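Local coordinates for phosphoribosylaminoimidazole-succinocarboxamide synthase (Thermotoga maritima, PDB 1KUT), which catalyses the ATP-dependent joining of L-aspartate to carboxyaminoimidazole ribonucleotide (CAIR), giving SAICAR in de novo purine biosynthesis, at residues 128-132 / 133-137. Sequence-based numbering, arbitrary orientation.
Sequences DHLEI and LGIAT
Two successive amides grip the carbonyl oxygen of Leu130. Ile135 N lies 2.8 Å from Leu130 O and close to the carbonyl plane, although the N-H...O angle is only 131°; Ala136 N points at Leu130 O almost straight but from 3.3 Å, so this second bond is weak. One residue before Leu130, His129 O accepts from Leu133 N at 2.8 Å, the last regular helical bond here. Gly134 N then reaches back to Glu131 O at 2.9 Å, with the donor 66° out of the carbonyl plane and therefore not on a lone pair. The positive phi of Gly134 (59°), together with the 6→1 bond from Ile135 N to Leu130 O and the 5→2 bond from Gly134 N to Glu131 O, defines a Schellman motif closing helix 127-132. Beyond it the chain doubles back along the helix: Ala136 O receives a C-H contact from Glu131 CA at 3.5 Å. On the apolar side Ile135 holds CG2 anti to its backbone N, and this branch meets Leu130 CD2 at 4.1 Å, while Ala136 CB lies 4.3 Å from Leu130 CB. Leu130 and Ile135 both continue onto Leu82 of strand 78-87. At the far end, Thr137 is the N-cap of helix 138-160, its OG1 accepting from Gln140 N, and Glu131 OE2 accepts from Lys138 N. Leu133 packs on Tyr98 of the second subunit.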
loop_
_atom_site.group_PDB
_atom_site.type_symbol
_atom_site.label_atom_id
_atom_site.label_comp_id
_atom_site.label_asym_id
_atom_site.label_seq_id
_atom_site.Cartn_x
_atom_site.Cartn_y
_atom_site.Cartn_z
ATOM N N ASP B 128 -0.000 5.335 7.516
ATOM C CA ASP B 128 -0.431 6.703 7.270
ATOM C C ASP B 128 -1.855 6.762 6.745
ATOM O O ASP B 128 -2.612 7.664 7.087
ATOM C CB ASP B 128 0.511 7.384 6.285
ATOM C CG ASP B 128 1.881 7.643 6.880
ATOM O OD1 ASP B 128 1.988 7.695 8.130
ATOM O OD2 ASP B 128 2.847 7.809 6.099
ATOM N N HIS B 129 -2.214 5.788 5.918
ATOM C CA HIS B 129 -3.554 5.703 5.349
ATOM C C HIS B 129 -4.578 5.463 6.448
ATOM O O HIS B 129 -5.595 6.160 6.516
ATOM C CB HIS B 129 -3.626 4.554 4.341
ATOM C CG HIS B 129 -2.846 4.797 3.090
ATOM N ND1 HIS B 129 -3.253 5.693 2.124
ATOM C CD2 HIS B 129 -1.696 4.248 2.632
ATOM C CE1 HIS B 129 -2.390 5.679 1.123
ATOM N NE2 HIS B 129 -1.438 4.809 1.404
ATOM N N LEU B 130 -4.296 4.473 7.298
ATOM C CA LEU B 130 -5.181 4.095 8.400
ATOM C C LEU B 130 -5.461 5.274 9.314
ATOM O O LEU B 130 -6.578 5.442 9.810
ATOM C CB LEU B 130 -4.562 2.955 9.219
ATOM C CG LEU B 130 -4.134 1.716 8.431
ATOM C CD1 LEU B 130 -3.428 0.730 9.360
ATOM C CD2 LEU B 130 -5.360 1.091 7.769
ATOM N N GLU B 131 -4.449 6.094 9.547
ATOM C CA GLU B 131 -4.659 7.255 10.398
ATOM C C GLU B 131 -5.553 8.277 9.693
ATOM O O GLU B 131 -6.552 8.717 10.250
ATOM C CB GLU B 131 -3.317 7.889 10.794
ATOM C CG GLU B 131 -2.562 7.080 11.842
ATOM C CD GLU B 131 -1.810 7.957 12.836
ATOM O OE1 GLU B 131 -0.824 8.617 12.426
ATOM O OE2 GLU B 131 -2.211 7.986 14.030
ATOM N N ILE B 132 -5.217 8.629 8.457
ATOM C CA ILE B 132 -6.017 9.603 7.713
ATOM C C ILE B 132 -7.461 9.172 7.505
ATOM O O ILE B 132 -8.378 9.989 7.600
ATOM C CB ILE B 132 -5.366 9.922 6.345
ATOM C CG1 ILE B 132 -4.141 10.802 6.573
ATOM C CG2 ILE B 132 -6.362 10.628 5.424
ATOM C CD1 ILE B 132 -3.439 11.223 5.317
ATOM N N LEU B 133 -7.672 7.890 7.225
ATOM C CA LEU B 133 -9.021 7.376 7.010
ATOM C C LEU B 133 -9.683 7.102 8.347
ATOM O O LEU B 133 -10.821 6.633 8.406
ATOM C CB LEU B 133 -8.980 6.090 6.190
ATOM C CG LEU B 133 -8.411 6.264 4.779
ATOM C CD1 LEU B 133 -8.314 4.898 4.102
ATOM C CD2 LEU B 133 -9.292 7.210 3.972
ATOM N N GLY B 134 -8.956 7.389 9.422
ATOM C CA GLY B 134 -9.490 7.167 10.751
ATOM C C GLY B 134 -9.888 5.728 11.029
ATOM O O GLY B 134 -10.744 5.476 11.886
ATOM N N ILE B 135 -9.282 4.782 10.317
ATOM C CA ILE B 135 -9.594 3.359 10.519
ATOM C C ILE B 135 -8.930 2.832 11.797
ATOM O O ILE B 135 -9.521 2.060 12.550
ATOM C CB ILE B 135 -9.104 2.518 9.309
ATOM C CG1 ILE B 135 -10.017 2.775 8.114
ATOM C CG2 ILE B 135 -9.027 1.023 9.678
ATOM C CD1 ILE B 135 -9.429 2.320 6.829
ATOM N N ALA B 136 -7.695 3.266 12.027
ATOM C CA ALA B 136 -6.932 2.852 13.196
ATOM C C ALA B 136 -5.880 3.908 13.542
ATOM O O ALA B 136 -5.505 4.725 12.704
ATOM C CB ALA B 136 -6.256 1.527 12.915
ATOM N N THR B 137 -5.395 3.883 14.778
ATOM C CA THR B 137 -4.382 4.831 15.199
ATOM C C THR B 137 -3.015 4.218 14.976
ATOM O O THR B 137 -2.882 3.001 14.814
ATOM C CB THR B 137 -4.510 5.187 16.688
ATOM O OG1 THR B 137 -3.963 4.123 17.481
ATOM C CG2 THR B 137 -5.979 5.396 17.048
#